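Long-range contacts in putative ATP-grasp superfamily protein (Archaeoglobus fulgidus, PDB 3DF7), which is of unknown function but probably binds ATP and metal ions through an ATP-grasp fold: residues A[25-30]-A[251-256]; A[33-38]-A[262-267]; A[124-129]-A[161-166]. All coordinates share one frame; numbering follows the deposited sequence.

Interactions 1 and 2 both pack helix 18-35 against the chain that follows strand 240-246, interaction 1 near the middle of the helix and interaction 2 at its C-terminal end. Their centres lie about 11 Å apart, and they meet where Val-253 packs on Val-264. Both are largely buried: interaction 1 is mainly apolar, with two bridging waters, while interaction 2 adds a tyrosine–aspartate bond at an exposed residue. Interaction 3 stands on the other side of the chain's centre, its centre about 29 Å from that of interaction 1 and about 36 Å from that of interaction 2. Only partly buried, it joins strands of a small sheet through backbone and side-chain hydrogen bonds.

Interaction 1 (A[25-30]-A[251-256]); sequences LAMFKS and TPVVAF
Met-27, a selenomethionine, crosses the side chain of Thr-251 at about a right angle and brings the longest side chain to this contact. Its CB leaves helix 18-35 neither toward nor away from the facing chain, and the bonds beyond make the approach. With CG beside the backbone N (chi1 -77°), that methylene comes 4.1 Å from Thr-251 CA and also brushes CG1 of Val-253. SE then rests 3.6 Å from Thr-251 N. A bend about the last torsion (chi3 -93°) turns the terminal methyl, so that Met-27 CE lies 3.8 Å from Thr-251 OG1, a hydroxyl hydrogen-bonded to Glu-23. An acetate ion, probably from the crystallisation liquor, also lies near this side chain.

Val-254 packs beside it, on Ala-26. Its CG1 branch comes 3.5 Å from Ala-26 O and 3.8 Å from Ala-26 CB, touching both the backbone and the methyl of that residue. One turn further on, Ser-30 OG approaches Val-254 CA at 3.6 Å without bonding directly to the facing chain. Two waters do that work instead. Both are hydrogen-bonded to Ser-30 OG; one donates to Val-253 O at 2.9 Å, the other to Val-254 O, also at 2.9 Å, so one hydroxyl is linked through two waters to two neighbouring carbonyls.

Around this seam, Ala-26 also packs on Val-292 of strand 292-294 and Val-254 on Val-281 of strand 279-285. The 251-256 turn, leading into helix 256-260, thus packs on helix 18-35, and both also contact the large antiparallel sheet.

Interaction 2 (A[33-38]-A[262-267]); sequences DGFKNY and ASVADL
Ala-265 and Gly-34 form the centre of a close, mostly buried packing contact between the C-terminal end of helix 18-35 and the start of helix 264-268, with a hydrogen bond from Tyr-38 at its exposed border. The methyl of Ala-265 is pressed against the glycine backbone, CB lying 3.4 Å from Gly-34 C. The same methyl sits over the face of the Phe-35 ring, 3.9 Å from the centroid and 10° off the ring normal, a CH-pi contact. It also meets the Tyr-38 ring, CB to CD1 being 3.9 Å, so one small side chain touches two aromatic residues. Val-264 adds its CG1 obliquely at Phe-35 CE1.

Beyond the methyl, Tyr-38 OH donates to the anti lone pair of Asp-266 OD1. The bond is short at 2.5 Å; the oxygen lies near the plane of the tyrosine ring, while the carboxylate plane is turned 69° from it. The other oxygen, OD2, accepts from Ser-263 N at 2.9 Å, nearly straight. Two donors help to hold the carboxylate's rotation and may favour its ionised form. Ser-263 OG, placed between the backbone N and carbonyl carbon (chi1 67°), accepts in return from Asp-266 N at 3.1 Å. A water joins the two sides, donating to Gly-34 O at 2.9 Å, accepting from Asn-37 ND2, and bonding Ser-263 OG at 2.7 Å.

The reciprocal bonds of Ser-263 and Asp-266 make a capping box at the N-terminus of helix 264-268, here with its aspartate also tied to a tyrosine following helix 18-35.

Interaction 3 (A[124-129]-A[161-166]); sequences VPQTSL and AQEFIE
Pro-125 turns CG onto the side-chain amide of Gln-162, Pro-125 CG standing 3.4 Å from Gln-162 CD, while its CB touches Ile-165 CG1 at 3.8 Å. Gln-126 follows with both backbone polar atoms bonded to one residue. Its N donates to the anti lone pair of Glu-163 OE1 at 2.9 Å, almost straight at 175°, and its O accepts from Glu-163 N at 2.8 Å. With CG anti to the backbone N (chi1 161°) and the chain extended beyond, the glutamate supplies a side-chain acceptor beside its own backbone donor.

At Thr-127 the hydroxyl works twice: OG1 donates to Pro-125 O and accepts from Gln-162 NE2 at 3.1 Å, lying close to the amide plane. This holds the glutamine amide beside the proline ring. Thr-127 and Gln-162 form a non-hydrogen-bonded antiparallel pair. Next comes the hydrogen-bonded pair of Ser-128 with Ala-161, where Ser-128 N donates to Ala-161 O at 2.9 Å and Ala-161 N to Ser-128 O at 2.7 Å.

Short strand 127-128 is thereby attached as an outer strand to the antiparallel sheet 127-128, 159-163, 136-140, consistent with the small sheet of an ATP-grasp domain.

Interaction 1 (A[25-30]-A[251-256])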
loop_
_atom_site.group_PDB
_atom_site.type_symbol
_atom_site.label_atom_id
_atom_site.label_comp_id
_atom_site.label_asym_id
_atom_site.label_seq_id
_atom_site.Cartn_x
_atom_site.Cartn_y
_atom_site.Cartn_z
ATOM N N LEU A 25 4.377 -9.111 5.819
ATOM C CA LEU A 25 3.973 -10.503 5.974
ATOM C C LEU A 25 2.452 -10.625 5.926
ATOM O O LEU A 25 1.915 -11.546 5.316
ATOM C CB LEU A 25 4.495 -11.064 7.299
ATOM C CG LEU A 25 4.035 -12.480 7.653
ATOM C CD1 LEU A 25 4.472 -13.466 6.567
ATOM C CD2 LEU A 25 4.618 -12.879 8.999
ATOM N N ALA A 26 1.768 -9.690 6.576
ATOM C CA ALA A 26 0.310 -9.687 6.606
ATOM C C ALA A 26 -0.251 -9.503 5.200
ATOM O O ALA A 26 -1.206 -10.177 4.801
ATOM C CB ALA A 26 -0.191 -8.576 7.522
HETATM N N MSE A 27 0.346 -8.592 4.441
HETATM C CA MSE A 27 -0.114 -8.356 3.085
HETATM C C MSE A 27 0.135 -9.572 2.200
HETATM O O MSE A 27 -0.709 -9.921 1.378
HETATM C CB MSE A 27 0.571 -7.126 2.477
HETATM C CG MSE A 27 0.011 -5.797 2.977
HETATM SE SE MSE A 27 0.747 -4.265 2.040
HETATM C CE MSE A 27 2.191 -3.874 3.252
ATOM N N PHE A 28 1.296 -10.206 2.349
ATOM C CA PHE A 28 1.598 -11.383 1.534
ATOM C C PHE A 28 0.602 -12.501 1.837
ATOM O O PHE A 28 0.071 -13.140 0.927
ATOM C CB PHE A 28 3.017 -11.895 1.802
ATOM C CG PHE A 28 3.412 -13.062 0.934
ATOM C CD1 PHE A 28 3.880 -12.858 -0.360
ATOM C CD2 PHE A 28 3.285 -14.366 1.402
ATOM C CE1 PHE A 28 4.217 -13.937 -1.180
ATOM C CE2 PHE A 28 3.617 -15.456 0.589
ATOM C CZ PHE A 28 4.085 -15.238 -0.705
ATOM N N LYS A 29 0.361 -12.745 3.124
ATOM C CA LYS A 29 -0.579 -13.784 3.539
ATOM C C LYS A 29 -1.956 -13.482 2.951
ATOM O O LYS A 29 -2.605 -14.351 2.361
ATOM C CB LYS A 29 -0.663 -13.834 5.071
ATOM C CG LYS A 29 -1.607 -14.899 5.624
ATOM C CD LYS A 29 -1.769 -14.749 7.136
ATOM C CE LYS A 29 -2.557 -15.897 7.747
ATOM N NZ LYS A 29 -3.852 -16.129 7.050
ATOM N N SER A 30 -2.385 -12.232 3.097
ATOM C CA SER A 30 -3.682 -11.807 2.591
ATOM C C SER A 30 -3.773 -11.954 1.072
ATOM O O SER A 30 -4.794 -12.400 0.548
ATOM C CB SER A 30 -3.952 -10.352 2.997
ATOM O OG SER A 30 -5.175 -9.897 2.449
ATOM N N THR A 251 -1.498 -1.975 3.632
ATOM C CA THR A 251 -1.949 -2.747 4.788
ATOM C C THR A 251 -3.456 -2.916 5.019
ATOM O O THR A 251 -3.908 -4.001 5.401
ATOM C CB THR A 251 -1.287 -2.210 6.079
ATOM O OG1 THR A 251 0.131 -2.117 5.875
ATOM C CG2 THR A 251 -1.547 -3.151 7.252
ATOM N N PRO A 252 -4.257 -1.862 4.788
ATOM C CA PRO A 252 -5.708 -1.990 5.000
ATOM C C PRO A 252 -6.348 -3.168 4.250
ATOM O O PRO A 252 -7.435 -3.634 4.601
ATOM C CB PRO A 252 -6.241 -0.640 4.526
ATOM C CG PRO A 252 -5.120 0.302 4.888
ATOM C CD PRO A 252 -3.901 -0.476 4.428
ATOM N N VAL A 253 -5.665 -3.644 3.213
ATOM C CA VAL A 253 -6.163 -4.757 2.420
ATOM C C VAL A 253 -6.342 -6.037 3.242
ATOM O O VAL A 253 -7.212 -6.851 2.946
ATOM C CB VAL A 253 -5.212 -5.064 1.230
ATOM C CG1 VAL A 253 -3.953 -5.792 1.720
ATOM C CG2 VAL A 253 -5.930 -5.886 0.196
ATOM N N VAL A 254 -5.521 -6.215 4.272
ATOM C CA VAL A 254 -5.617 -7.422 5.085
ATOM C C VAL A 254 -6.976 -7.563 5.767
ATOM O O VAL A 254 -7.395 -8.668 6.094
ATOM C CB VAL A 254 -4.503 -7.477 6.168
ATOM C CG1 VAL A 254 -3.137 -7.311 5.509
ATOM C CG2 VAL A 254 -4.728 -6.406 7.225
ATOM N N ALA A 255 -7.668 -6.449 5.971
ATOM C CA ALA A 255 -8.973 -6.487 6.632
ATOM C C ALA A 255 -10.158 -6.758 5.705
ATOM O O ALA A 255 -11.269 -7.001 6.176
ATOM C CB ALA A 255 -9.204 -5.175 7.379
ATOM N N PHE A 256 -9.931 -6.742 4.395
ATOM C CA PHE A 256 -11.032 -6.937 3.453
ATOM C C PHE A 256 -11.895 -8.191 3.630
ATOM O O PHE A 256 -13.123 -8.096 3.606
ATOM C CB PHE A 256 -10.503 -6.848 2.017
ATOM C CG PHE A 256 -10.083 -5.451 1.599
ATOM C CD1 PHE A 256 -10.053 -4.403 2.515
ATOM C CD2 PHE A 256 -9.716 -5.192 0.280
ATOM C CE1 PHE A 256 -9.663 -3.115 2.123
ATOM C CE2 PHE A 256 -9.326 -3.911 -0.121
ATOM C CZ PHE A 256 -9.301 -2.870 0.805
HETATM O O HOH W 1 -7.680 -8.873 0.881
HETATM O O HOH W 2 -6.727 -11.056 4.656
#

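Interaction 2 (A[33-38]-A[262-267])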
loop_
_atom_site.group_PDB
_atom_site.type_symbol
_atom_site.label_atom_id
_atom_site.label_comp_id
_atom_site.label_asym_id
_atom_site.label_seq_id
_atom_site.Cartn_x
_atom_site.Cartn_y
_atom_site.Cartn_z
ATOM N N ASP A 33 -3.804 -15.817 0.130
ATOM C CA ASP A 33 -5.114 -16.424 0.368
ATOM C C ASP A 33 -6.199 -15.909 -0.570
ATOM O O ASP A 33 -7.189 -16.598 -0.824
ATOM C CB ASP A 33 -5.547 -16.213 1.821
ATOM C CG ASP A 33 -4.661 -16.958 2.807
ATOM O OD1 ASP A 33 -4.097 -18.006 2.427
ATOM O OD2 ASP A 33 -4.544 -16.503 3.964
ATOM N N GLY A 34 -6.007 -14.705 -1.090
ATOM C CA GLY A 34 -6.984 -14.141 -1.997
ATOM C C GLY A 34 -6.769 -14.569 -3.440
ATOM O O GLY A 34 -7.655 -15.159 -4.057
ATOM N N PHE A 35 -5.589 -14.288 -3.981
ATOM C CA PHE A 35 -5.308 -14.631 -5.370
ATOM C C PHE A 35 -5.240 -16.121 -5.690
ATOM O O PHE A 35 -5.418 -16.504 -6.844
ATOM C CB PHE A 35 -4.016 -13.955 -5.842
ATOM C CG PHE A 35 -4.135 -12.466 -5.996
ATOM C CD1 PHE A 35 -3.794 -11.614 -4.950
ATOM C CD2 PHE A 35 -4.628 -11.914 -7.179
ATOM C CE1 PHE A 35 -3.943 -10.233 -5.077
ATOM C CE2 PHE A 35 -4.781 -10.534 -7.317
ATOM C CZ PHE A 35 -4.440 -9.692 -6.264
ATOM N N LYS A 36 -5.006 -16.965 -4.688
ATOM C CA LYS A 36 -4.918 -18.400 -4.950
ATOM C C LYS A 36 -6.233 -18.964 -5.484
ATOM O O LYS A 36 -6.269 -20.076 -6.018
ATOM C CB LYS A 36 -4.484 -19.160 -3.688
ATOM C CG LYS A 36 -5.520 -19.248 -2.580
ATOM C CD LYS A 36 -4.928 -19.950 -1.361
ATOM C CE LYS A 36 -5.909 -19.995 -0.194
ATOM N NZ LYS A 36 -5.271 -20.547 1.040
ATOM N N ASN A 37 -7.306 -18.190 -5.350
ATOM C CA ASN A 37 -8.616 -18.615 -5.834
ATOM C C ASN A 37 -8.809 -18.237 -7.295
ATOM O O ASN A 37 -9.775 -18.663 -7.933
ATOM C CB ASN A 37 -9.725 -17.980 -4.993
ATOM C CG ASN A 37 -9.776 -18.541 -3.596
ATOM O OD1 ASN A 37 -9.905 -19.749 -3.411
ATOM N ND2 ASN A 37 -9.676 -17.669 -2.600
ATOM N N TYR A 38 -7.886 -17.440 -7.823
ATOM C CA TYR A 38 -7.969 -17.007 -9.211
ATOM C C TYR A 38 -6.764 -17.428 -10.038
ATOM O O TYR A 38 -6.840 -17.481 -11.262
ATOM C CB TYR A 38 -8.129 -15.488 -9.284
ATOM C CG TYR A 38 -9.414 -14.997 -8.670
ATOM C CD1 TYR A 38 -9.498 -14.719 -7.305
ATOM C CD2 TYR A 38 -10.559 -14.838 -9.449
ATOM C CE1 TYR A 38 -10.690 -14.295 -6.732
ATOM C CE2 TYR A 38 -11.761 -14.417 -8.885
ATOM C CZ TYR A 38 -11.820 -14.146 -7.529
ATOM O OH TYR A 38 -13.003 -13.730 -6.973
ATOM N N ALA A 262 -14.943 -10.228 1.091
ATOM C CA ALA A 262 -14.311 -10.277 -0.223
ATOM C C ALA A 262 -12.850 -9.858 -0.101
ATOM O O ALA A 262 -12.540 -8.862 0.552
ATOM C CB ALA A 262 -15.031 -9.350 -1.188
ATOM N N SER A 263 -11.960 -10.609 -0.738
ATOM C CA SER A 263 -10.534 -10.301 -0.691
ATOM C C SER A 263 -10.238 -9.269 -1.764
ATOM O O SER A 263 -11.076 -9.011 -2.622
ATOM C CB SER A 263 -9.711 -11.552 -0.981
ATOM O OG SER A 263 -9.900 -11.966 -2.328
ATOM N N VAL A 264 -9.045 -8.679 -1.727
ATOM C CA VAL A 264 -8.693 -7.699 -2.747
ATOM C C VAL A 264 -8.733 -8.397 -4.108
ATOM O O VAL A 264 -9.017 -7.774 -5.132
ATOM C CB VAL A 264 -7.284 -7.106 -2.503
ATOM C CG1 VAL A 264 -6.238 -8.199 -2.570
ATOM C CG2 VAL A 264 -6.995 -6.017 -3.522
ATOM N N ALA A 265 -8.461 -9.701 -4.110
ATOM C CA ALA A 265 -8.486 -10.482 -5.346
ATOM C C ALA A 265 -9.916 -10.555 -5.885
ATOM O O ALA A 265 -10.155 -10.399 -7.088
ATOM C CB ALA A 265 -7.956 -11.888 -5.094
ATOM N N ASP A 266 -10.865 -10.800 -4.988
ATOM C CA ASP A 266 -12.269 -10.876 -5.373
ATOM C C ASP A 266 -12.694 -9.536 -5.954
ATOM O O ASP A 266 -13.350 -9.472 -6.993
ATOM C CB ASP A 266 -13.157 -11.191 -4.160
ATOM C CG ASP A 266 -12.964 -12.603 -3.629
ATOM O OD1 ASP A 266 -12.897 -13.552 -4.441
ATOM O OD2 ASP A 266 -12.900 -12.764 -2.393
ATOM N N LEU A 267 -12.308 -8.464 -5.271
ATOM C CA LEU A 267 -12.660 -7.118 -5.694
ATOM C C LEU A 267 -12.037 -6.730 -7.033
ATOM O O LEU A 267 -12.692 -6.105 -7.869
ATOM C CB LEU A 267 -12.270 -6.124 -4.595
ATOM C CG LEU A 267 -13.059 -6.309 -3.295
ATOM C CD1 LEU A 267 -12.551 -5.361 -2.224
ATOM C CD2 LEU A 267 -14.542 -6.069 -3.564
HETATM O O HOH W 3 -10.254 -14.634 -2.844
#

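Interaction 3 (A[124-129]-A[161-166])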
loop_
_atom_site.group_PDB
_atom_site.type_symbol
_atom_site.label_atom_id
_atom_site.label_comp_id
_atom_site.label_asym_id
_atom_site.label_seq_id
_atom_site.Cartn_x
_atom_site.Cartn_y
_atom_site.Cartn_z
ATOM N N VAL A 124 -3.177 19.383 -3.067
ATOM C CA VAL A 124 -2.061 18.791 -2.336
ATOM C C VAL A 124 -1.523 19.851 -1.379
ATOM O O VAL A 124 -1.765 21.045 -1.558
ATOM C CB VAL A 124 -0.906 18.337 -3.272
ATOM C CG1 VAL A 124 -1.403 17.276 -4.239
ATOM C CG2 VAL A 124 -0.335 19.537 -4.021
ATOM N N PRO A 125 -0.801 19.431 -0.336
ATOM C CA PRO A 125 -0.271 20.426 0.597
ATOM C C PRO A 125 0.946 21.138 0.010
ATOM O O PRO A 125 1.598 20.617 -0.900
ATOM C CB PRO A 125 0.077 19.590 1.827
ATOM C CG PRO A 125 0.466 18.275 1.242
ATOM C CD PRO A 125 -0.550 18.057 0.139
ATOM N N GLN A 126 1.241 22.335 0.507
ATOM C CA GLN A 126 2.406 23.058 0.018
ATOM C C GLN A 126 3.593 22.128 0.213
ATOM O O GLN A 126 3.726 21.505 1.266
ATOM C CB GLN A 126 2.625 24.342 0.818
ATOM C CG GLN A 126 1.604 25.434 0.557
ATOM C CD GLN A 126 1.978 26.733 1.243
ATOM O OE1 GLN A 126 3.105 27.219 1.098
ATOM N NE2 GLN A 126 1.042 27.303 1.992
ATOM N N THR A 127 4.443 22.027 -0.803
ATOM C CA THR A 127 5.615 21.158 -0.738
ATOM C C THR A 127 6.829 21.888 -1.300
ATOM O O THR A 127 6.715 22.640 -2.268
ATOM C CB THR A 127 5.385 19.861 -1.541
ATOM O OG1 THR A 127 4.165 19.246 -1.107
ATOM C CG2 THR A 127 6.540 18.879 -1.328
ATOM N N SER A 128 7.991 21.656 -0.697
ATOM C CA SER A 128 9.212 22.323 -1.133
ATOM C C SER A 128 10.453 21.497 -0.807
ATOM O O SER A 128 10.373 20.495 -0.100
ATOM C CB SER A 128 9.311 23.694 -0.452
ATOM O OG SER A 128 10.464 24.399 -0.875
ATOM N N LEU A 129 11.598 21.918 -1.338
ATOM C CA LEU A 129 12.854 21.223 -1.077
ATOM C C LEU A 129 13.609 21.981 0.017
ATOM O O LEU A 129 14.716 21.608 0.412
ATOM C CB LEU A 129 13.694 21.141 -2.356
ATOM C CG LEU A 129 13.110 20.267 -3.476
ATOM C CD1 LEU A 129 13.943 20.395 -4.742
ATOM C CD2 LEU A 129 13.076 18.815 -3.013
ATOM N N ALA A 161 10.015 19.258 2.290
ATOM C CA ALA A 161 9.322 19.945 3.362
ATOM C C ALA A 161 7.878 19.910 2.891
ATOM O O ALA A 161 7.611 20.124 1.707
ATOM C CB ALA A 161 9.810 21.390 3.474
ATOM N N GLN A 162 6.948 19.618 3.791
ATOM C CA GLN A 162 5.553 19.576 3.391
ATOM C C GLN A 162 4.616 20.084 4.463
ATOM O O GLN A 162 4.672 19.663 5.620
ATOM C CB GLN A 162 5.142 18.159 2.984
ATOM C CG GLN A 162 3.730 18.091 2.406
ATOM C CD GLN A 162 3.419 16.751 1.771
ATOM O OE1 GLN A 162 3.232 15.749 2.461
ATOM N NE2 GLN A 162 3.373 16.727 0.442
ATOM N N GLU A 163 3.754 21.004 4.051
ATOM C CA GLU A 163 2.763 21.602 4.930
ATOM C C GLU A 163 2.011 20.528 5.704
ATOM O O GLU A 163 1.583 19.519 5.140
ATOM C CB GLU A 163 1.785 22.440 4.091
ATOM C CG GLU A 163 0.451 22.752 4.769
ATOM C CD GLU A 163 -0.485 23.555 3.883
ATOM O OE1 GLU A 163 -0.444 23.374 2.651
ATOM O OE2 GLU A 163 -1.274 24.357 4.419
ATOM N N PHE A 164 1.862 20.742 7.006
ATOM C CA PHE A 164 1.149 19.789 7.841
ATOM C C PHE A 164 -0.336 20.080 7.733
ATOM O O PHE A 164 -0.779 21.207 7.977
ATOM C CB PHE A 164 1.577 19.915 9.304
ATOM C CG PHE A 164 0.917 18.916 10.209
ATOM C CD1 PHE A 164 1.375 17.605 10.272
ATOM C CD2 PHE A 164 -0.189 19.278 10.973
ATOM C CE1 PHE A 164 0.741 16.662 11.087
ATOM C CE2 PHE A 164 -0.830 18.345 11.790
ATOM C CZ PHE A 164 -0.363 17.035 11.845
ATOM N N ILE A 165 -1.107 19.068 7.362
ATOM C CA ILE A 165 -2.543 19.229 7.234
ATOM C C ILE A 165 -3.206 18.597 8.452
ATOM O O ILE A 165 -3.032 17.410 8.718
ATOM C CB ILE A 165 -3.065 18.549 5.953
ATOM C CG1 ILE A 165 -2.333 19.111 4.730
ATOM C CG2 ILE A 165 -4.566 18.744 5.837
ATOM C CD1 ILE A 165 -2.483 20.615 4.535
ATOM N N GLU A 166 -3.965 19.399 9.187
ATOM C CA GLU A 166 -4.641 18.922 10.386
ATOM C C GLU A 166 -6.053 18.454 10.061
ATOM O O GLU A 166 -6.867 19.223 9.553
ATOM C CB GLU A 166 -4.694 20.040 11.426
ATOM C CG GLU A 166 -5.263 19.629 12.768
ATOM C CD GLU A 166 -5.094 20.718 13.815
ATOM O OE1 GLU A 166 -3.939 21.133 14.054
ATOM O OE2 GLU A 166 -6.109 21.158 14.398
#